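Local structure of geranylgeranyl pyrophosphate synthase (Corynebacterium glutamicum, 3LK5) at residues H244-I249 with S343-L348; D248-A252 with I337-T341; G182-V187 with A218-R223. The protein probably catalyses magnesium-dependent chain elongation of prenyl diphosphates in isoprenoid biosynthesis. All blocks are in the same frame, centred on the assembly; numbering follows the deposited sequence. Where two conformers were deposited one is given.

Contact 1: H244-I249 with S343-L348; sequences HYGHDI and SGLAHL
Both segments are alpha-helical (343-348 over most of its length); their axes approach to 7.8 Å and run nearly antiparallel (166°), packing helix 236-263 against the C-terminal part of helix 329-347 in the all-alpha polyprenyl synthetase fold, away from the magnesium site. Tyr-245 and Gly-344 set the register, their CA atoms 4.2 Å apart. Such closeness depends on Gly-344: a CB there would clash with Ile-249 CD1, 3.8 Å from Gly-344 CA. Tyr-245 (chi1 t) turns its ring across the partner helix, CD1 3.5 Å from Gly-344 O and 3.6 Å from Leu-348 CG; its hydroxyl reaches Tyr-69 and Leu-361 O. His-244 and His-347, both chi1 m, form an offset stack with centroids 4.5 Å apart and planes at 8°; His-244 CB also sits 3.3 Å over the His-347 centroid, a CH-pi contact. Asp-248 (chi1 m) places OD2 2.9 Å from Ser-343 OG, which also has Gln-339 O within reach. Water 1 donates to Asp-248 OD2 and lies 2.7 Å from it and from His-347 NE2; His-247 ND1 donates to Asp-248 OD1 at 2.8 Å. Both carboxylate oxygens thus have partners on this polar flank; Tyr-245, Ile-249, Leu-345 and Leu-348 form an apolar one.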
# COMPACT_ATOMS: atom_id res chain seq x y z
N HIS A 244 -7.84 -2.15 -26.10
CA HIS A 244 -9.13 -2.75 -26.49
C HIS A 244 -9.10 -4.26 -26.34
O HIS A 244 -10.02 -4.86 -25.80
CB HIS A 244 -9.48 -2.40 -27.94
CG HIS A 244 -10.07 -1.04 -28.12
ND1 HIS A 244 -11.31 -0.69 -27.62
CD2 HIS A 244 -9.65 0.02 -28.85
CE1 HIS A 244 -11.60 0.55 -27.99
NE2 HIS A 244 -10.61 1.00 -28.74
N TYR A 245 -8.03 -4.88 -26.83
CA TYR A 245 -7.81 -6.30 -26.55
C TYR A 245 -7.89 -6.60 -25.06
O TYR A 245 -8.59 -7.54 -24.63
CB TYR A 245 -6.46 -6.74 -27.14
CG TYR A 245 -5.93 -8.10 -26.68
CD1 TYR A 245 -6.07 -9.25 -27.50
CD2 TYR A 245 -5.27 -8.22 -25.43
CE1 TYR A 245 -5.53 -10.49 -27.08
CE2 TYR A 245 -4.76 -9.43 -24.99
CZ TYR A 245 -4.88 -10.56 -25.81
OH TYR A 245 -4.33 -11.73 -25.33
N GLY A 246 -7.20 -5.82 -24.25
CA GLY A 246 -7.15 -6.12 -22.82
C GLY A 246 -8.53 -5.96 -22.18
O GLY A 246 -8.87 -6.69 -21.24
N HIS A 247 -9.29 -4.97 -22.64
CA HIS A 247 -10.62 -4.72 -22.08
C HIS A 247 -11.52 -5.95 -22.35
O HIS A 247 -12.10 -6.53 -21.41
CB HIS A 247 -11.25 -3.46 -22.70
CG HIS A 247 -12.72 -3.29 -22.43
ND1 HIS A 247 -13.70 -3.86 -23.22
CD2 HIS A 247 -13.37 -2.56 -21.48
CE1 HIS A 247 -14.90 -3.52 -22.75
NE2 HIS A 247 -14.72 -2.74 -21.70
N ASP A 248 -11.57 -6.36 -23.62
CA ASP A 248 -12.43 -7.50 -24.04
C ASP A 248 -11.98 -8.84 -23.47
O ASP A 248 -12.76 -9.57 -22.86
CB ASP A 248 -12.51 -7.58 -25.55
CG ASP A 248 -13.26 -6.42 -26.16
OD1 ASP A 248 -13.82 -5.56 -25.44
OD2 ASP A 248 -13.29 -6.35 -27.39
N ILE A 249 -10.70 -9.17 -23.64
CA ILE A 249 -10.18 -10.41 -23.10
C ILE A 249 -10.21 -10.42 -21.55
O ILE A 249 -10.46 -11.46 -20.94
CB ILE A 249 -8.75 -10.74 -23.69
CG1 ILE A 249 -8.78 -10.74 -25.24
CG2 ILE A 249 -8.22 -12.09 -23.11
CD1 ILE A 249 -9.97 -11.64 -25.89
N SER A 343 -14.11 -10.33 -30.38
CA SER A 343 -13.84 -8.92 -30.58
C SER A 343 -12.45 -8.52 -30.05
O SER A 343 -11.73 -7.74 -30.68
CB SER A 343 -14.97 -8.06 -29.98
OG SER A 343 -15.07 -8.30 -28.58
N GLY A 344 -12.04 -9.10 -28.92
CA GLY A 344 -10.68 -8.82 -28.39
C GLY A 344 -9.60 -9.24 -29.37
O GLY A 344 -8.68 -8.48 -29.65
N LEU A 345 -9.72 -10.45 -29.93
CA LEU A 345 -8.74 -10.90 -30.91
C LEU A 345 -8.69 -10.02 -32.15
O LEU A 345 -7.60 -9.72 -32.66
CB LEU A 345 -9.02 -12.35 -31.32
CG LEU A 345 -8.84 -13.42 -30.25
CD1 LEU A 345 -9.27 -14.75 -30.84
CD2 LEU A 345 -7.38 -13.47 -29.82
N ALA A 346 -9.87 -9.58 -32.60
CA ALA A 346 -9.99 -8.74 -33.81
C ALA A 346 -9.22 -7.44 -33.67
O ALA A 346 -8.62 -6.96 -34.63
CB ALA A 346 -11.47 -8.44 -34.15
N HIS A 347 -9.22 -6.89 -32.45
CA HIS A 347 -8.43 -5.70 -32.15
C HIS A 347 -6.93 -5.81 -32.48
O HIS A 347 -6.32 -4.82 -32.86
CB HIS A 347 -8.66 -5.22 -30.71
CG HIS A 347 -9.99 -4.57 -30.53
ND1 HIS A 347 -10.30 -3.34 -31.08
CD2 HIS A 347 -11.09 -4.96 -29.84
CE1 HIS A 347 -11.53 -3.01 -30.74
NE2 HIS A 347 -12.04 -3.97 -29.99
N LEU A 348 -6.36 -7.00 -32.37
CA LEU A 348 -4.96 -7.20 -32.74
C LEU A 348 -4.64 -7.05 -34.24
O LEU A 348 -3.48 -6.85 -34.60
CB LEU A 348 -4.48 -8.58 -32.29
CG LEU A 348 -4.59 -8.87 -30.81
CD1 LEU A 348 -4.18 -10.34 -30.59
CD2 LEU A 348 -3.69 -7.91 -30.02
O HOH W 1 -14.42 -4.23 -28.72

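Contact 2: D248-A252 with I337-T341; sequences DIGIA and ISQLT
This is close, almost wholly apolar packing of two antiparallel helices, joining helix 236-263 to helix 329-347 in the all-helical fold, a largely buried contact. The segment axes cross at -158° with a closest approach of 8.5 Å, and three CA pairs fix the register: Asp-248 with Leu-340 at 5.1 Å, Ile-249 with Thr-341 at 5.8 Å and Ala-252 with Ile-337 at 4.8 Å. Leu-340 (chi1 m, chi2 t) contributes the largest single share of the covered surface: its CD1 meets Ile-251 CG2 at 3.5 Å and its CB meets Ala-252 CB at 3.9 Å. The small Ala-252, pointing toward the partner, also lies near Ile-337, CB to CG2 4.4 Å. Ile-249, m at both chi angles, brings CD1 to 3.7 Å from Thr-341 CA. Asp-248 adds its CB, 3.4 Å from Leu-340 O, while its OD2 is bonded to Ser-343. Thr-341 OG1 donates to Ile-337 O (2.8 Å) within its own helix. Helix 355-369 covers one flank, with Thr-369 touching Ile-249, Ala-252 and Ile-337; helix 205-231 meets Ile-249 through Ile-221 and Ile-251 through Ala-217.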
# COMPACT_ATOMS: atom_id res chain seq x y z
N ASP A 248 -11.57 -6.36 -23.62
CA ASP A 248 -12.43 -7.50 -24.04
C ASP A 248 -11.98 -8.84 -23.47
O ASP A 248 -12.76 -9.57 -22.86
CB ASP A 248 -12.51 -7.58 -25.55
CG ASP A 248 -13.26 -6.42 -26.16
OD1 ASP A 248 -13.82 -5.56 -25.44
OD2 ASP A 248 -13.29 -6.35 -27.39
N ILE A 249 -10.70 -9.17 -23.64
CA ILE A 249 -10.18 -10.41 -23.10
C ILE A 249 -10.21 -10.42 -21.55
O ILE A 249 -10.46 -11.46 -20.94
CB ILE A 249 -8.75 -10.74 -23.69
CG1 ILE A 249 -8.78 -10.74 -25.24
CG2 ILE A 249 -8.22 -12.09 -23.11
CD1 ILE A 249 -9.97 -11.64 -25.89
N GLY A 250 -9.93 -9.28 -20.92
CA GLY A 250 -9.93 -9.24 -19.45
C GLY A 250 -11.31 -9.51 -18.85
O GLY A 250 -11.43 -10.21 -17.81
N ILE A 251 -12.34 -8.92 -19.48
CA ILE A 251 -13.72 -9.19 -19.01
C ILE A 251 -14.04 -10.69 -19.25
O ILE A 251 -14.53 -11.36 -18.34
CB ILE A 251 -14.78 -8.27 -19.68
CG1 ILE A 251 -14.60 -6.81 -19.18
CG2 ILE A 251 -16.25 -8.76 -19.39
CD1 ILE A 251 -15.27 -5.80 -20.09
N ALA A 252 -13.74 -11.20 -20.44
CA ALA A 252 -14.00 -12.62 -20.74
C ALA A 252 -13.28 -13.53 -19.75
O ALA A 252 -13.82 -14.57 -19.33
CB ALA A 252 -13.60 -12.94 -22.19
N ILE A 337 -18.73 -14.58 -23.30
CA ILE A 337 -17.28 -14.94 -23.36
C ILE A 337 -16.89 -15.09 -24.83
O ILE A 337 -15.86 -14.57 -25.30
CB ILE A 337 -17.00 -16.22 -22.52
CG1 ILE A 337 -17.18 -15.95 -21.01
CG2 ILE A 337 -15.58 -16.81 -22.80
CD1 ILE A 337 -17.17 -17.23 -20.18
N SER A 338 -17.73 -15.80 -25.59
CA SER A 338 -17.46 -16.03 -27.01
C SER A 338 -17.35 -14.72 -27.78
O SER A 338 -16.41 -14.53 -28.57
CB SER A 338 -18.57 -16.93 -27.60
OG SER A 338 -18.35 -18.25 -27.16
N GLN A 339 -18.33 -13.84 -27.57
CA GLN A 339 -18.42 -12.55 -28.24
C GLN A 339 -17.18 -11.70 -27.94
O GLN A 339 -16.56 -11.09 -28.84
CB GLN A 339 -19.63 -11.77 -27.70
CG GLN A 339 -21.00 -12.11 -28.21
CD GLN A 339 -22.05 -11.13 -27.67
OE1 GLN A 339 -22.52 -11.26 -26.52
NE2 GLN A 339 -22.40 -10.14 -28.48
N LEU A 340 -16.85 -11.61 -26.65
CA LEU A 340 -15.70 -10.82 -26.19
C LEU A 340 -14.36 -11.38 -26.66
O LEU A 340 -13.42 -10.60 -26.94
CB LEU A 340 -15.72 -10.74 -24.67
CG LEU A 340 -16.77 -9.80 -24.06
CD1 LEU A 340 -16.94 -10.08 -22.57
CD2 LEU A 340 -16.37 -8.38 -24.32
N THR A 341 -14.27 -12.71 -26.72
CA THR A 341 -13.04 -13.32 -27.20
C THR A 341 -12.83 -12.96 -28.68
O THR A 341 -11.77 -12.51 -29.12
CB THR A 341 -13.00 -14.84 -26.94
OG1 THR A 341 -13.07 -15.06 -25.52
CG2 THR A 341 -11.70 -15.42 -27.46

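Contact 3: G182-V187 with A218-R223; sequences GMRTEV and AYTIAR
Gly-182 opens an alpha-helical segment that runs antiparallel to helical 218-223, the axes 9.2 Å apart and crossing at 151°; the nearest CA atoms are those of Met-183 and Tyr-219, 5.5 Å apart. A CB on Gly-182 would clash with Arg-223 NE, which lies 4.0 Å from Gly-182 CA. Selenomethionine Met-183, extended at chi1 and chi2 (both t), packs CB against Arg-223 CB at 3.6 Å and CG against the edge of the Tyr-219 ring, 4.0 Å from CD1. Arg-184 and Thr-185 turn to the dimer interface, where Arg-184 forms a salt bridge with Asp-161 of the second subunit and Thr-185 a hydrogen bond with Trp-158 of that subunit. These are core helices of the all-alpha polyprenyl synthetase fold, and the second one is widened by a pi-type turn at 218-222, with Arg-223 N bonding Ala-218 O at 2.9 Å. Glu-186 (chi1 m, chi2 t) meets Arg-223 (chi1 and chi2 m) in a two-pronged salt bridge, NE to OE1 2.9 Å and NH2 to OE2 2.8 Å, both nearly linear. Val-187 (chi1 p) sets CG2 over the face of Tyr-219, 3.5 Å from the ring centroid (CH-pi). Its side chain is about 7 Å from that of Asp-108, which binds Mg2+ in this protein, though no ion is bound to this chain here; Tyr-219 OH bonds Gln-101.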
# COMPACT_ATOMS: atom_id res chain seq x y z
N GLY A 182 -3.05 4.61 -13.71
CA GLY A 182 -4.41 4.05 -14.03
C GLY A 182 -4.62 2.71 -13.34
O GLY A 182 -5.59 2.53 -12.61
N MSE A 183 -3.68 1.79 -13.50
CA MSE A 183 -3.83 0.44 -13.01
C MSE A 183 -4.10 0.38 -11.51
O MSE A 183 -4.98 -0.36 -11.07
CB MSE A 183 -2.54 -0.36 -13.27
CG MSE A 183 -2.63 -1.75 -12.75
SE MSE A 183 -0.92 -2.65 -13.19
CE MSE A 183 0.25 -1.57 -12.06
N ARG A 184 -3.33 1.12 -10.72
CA ARG A 184 -3.42 0.99 -9.24
C ARG A 184 -4.69 1.64 -8.72
O ARG A 184 -5.33 1.12 -7.81
CB ARG A 184 -2.13 1.55 -8.56
CG ARG A 184 -0.98 0.51 -8.75
CD ARG A 184 0.38 1.18 -9.07
NE ARG A 184 0.80 2.14 -8.03
CZ ARG A 184 0.68 3.47 -8.10
NH1 ARG A 184 0.09 4.08 -9.15
NH2 ARG A 184 1.20 4.22 -7.11
N THR A 185 -5.10 2.76 -9.30
CA THR A 185 -6.37 3.36 -8.85
C THR A 185 -7.54 2.45 -9.28
O THR A 185 -8.50 2.24 -8.52
CB THR A 185 -6.50 4.78 -9.37
OG1 THR A 185 -5.57 5.60 -8.63
CG2 THR A 185 -7.95 5.33 -9.12
N GLU A 186 -7.45 1.92 -10.51
CA GLU A 186 -8.54 1.08 -11.05
C GLU A 186 -8.74 -0.20 -10.26
O GLU A 186 -9.89 -0.57 -9.95
CB GLU A 186 -8.29 0.82 -12.56
CG GLU A 186 -8.60 2.06 -13.41
CD GLU A 186 -7.89 2.10 -14.79
OE1 GLU A 186 -7.13 1.19 -15.17
OE2 GLU A 186 -8.03 3.14 -15.47
N VAL A 187 -7.66 -0.90 -9.91
CA VAL A 187 -7.84 -2.17 -9.19
C VAL A 187 -8.40 -1.96 -7.77
O VAL A 187 -9.31 -2.68 -7.32
CB VAL A 187 -6.56 -3.06 -9.15
CG1 VAL A 187 -5.42 -2.43 -8.28
CG2 VAL A 187 -6.91 -4.49 -8.62
N ALA A 218 -8.83 -4.16 -16.48
CA ALA A 218 -7.83 -3.08 -16.42
C ALA A 218 -6.58 -3.59 -15.72
O ALA A 218 -5.47 -3.48 -16.20
CB ALA A 218 -8.39 -1.85 -15.63
N TYR A 219 -6.81 -4.25 -14.60
CA TYR A 219 -5.74 -4.65 -13.72
C TYR A 219 -4.88 -5.78 -14.29
O TYR A 219 -3.65 -5.78 -14.16
CB TYR A 219 -6.38 -5.09 -12.40
CG TYR A 219 -5.41 -5.73 -11.45
CD1 TYR A 219 -4.21 -5.07 -11.11
CD2 TYR A 219 -5.71 -6.95 -10.84
CE1 TYR A 219 -3.32 -5.65 -10.23
CE2 TYR A 219 -4.85 -7.53 -9.93
CZ TYR A 219 -3.65 -6.87 -9.63
OH TYR A 219 -2.77 -7.43 -8.77
N THR A 220 -5.52 -6.74 -14.95
CA THR A 220 -4.84 -8.00 -15.24
C THR A 220 -4.25 -8.04 -16.63
O THR A 220 -3.22 -8.69 -16.85
CB THR A 220 -5.82 -9.19 -15.02
OG1 THR A 220 -6.27 -9.16 -13.65
CG2 THR A 220 -5.18 -10.57 -15.36
N ILE A 221 -4.91 -7.35 -17.56
CA ILE A 221 -4.51 -7.42 -18.94
C ILE A 221 -4.27 -6.09 -19.60
O ILE A 221 -3.19 -5.87 -20.17
CB ILE A 221 -5.58 -8.24 -19.81
CG1 ILE A 221 -5.88 -9.58 -19.13
CG2 ILE A 221 -5.01 -8.40 -21.27
CD1 ILE A 221 -6.53 -10.69 -20.12
N ALA A 222 -5.26 -5.20 -19.56
CA ALA A 222 -5.13 -3.96 -20.33
C ALA A 222 -4.01 -3.06 -19.84
O ALA A 222 -3.18 -2.60 -20.63
CB ALA A 222 -6.46 -3.17 -20.39
N ARG A 223 -3.98 -2.78 -18.54
CA ARG A 223 -2.91 -1.92 -18.06
C ARG A 223 -1.50 -2.57 -18.10
O ARG A 223 -0.55 -1.86 -18.39
CB ARG A 223 -3.19 -1.29 -16.68
CG ARG A 223 -4.41 -0.34 -16.62
CD ARG A 223 -4.23 0.86 -17.53
NE ARG A 223 -5.32 1.84 -17.29
CZ ARG A 223 -5.54 2.90 -18.07
NH1 ARG A 223 -4.76 3.16 -19.12
NH2 ARG A 223 -6.54 3.74 -17.78

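Overall arrangement
Contact 3 comes first along the chain, pairing helices 170-199 and 205-231; contacts 1 and 2 follow, both between helices 236-263 and 329-347 and sharing Asp-248 and Ile-249. Their centres are about 8 Å apart, so they are successive parts of one antiparallel interface. The centre of contact 3 lies about 15 Å from that of contact 1 and 16 Å from that of contact 2. Ile-221 bridges the two regions, its CG2 3.5 Å from Gly-246 CA and its CD1 3.7 Å from Ile-249 CG2. The packing therefore runs continuously from contact 3, near two of the magnesium-binding aspartates, Asp-108 and Asp-194, and the dimer interface, outward to the C-terminal helices, away from those sites.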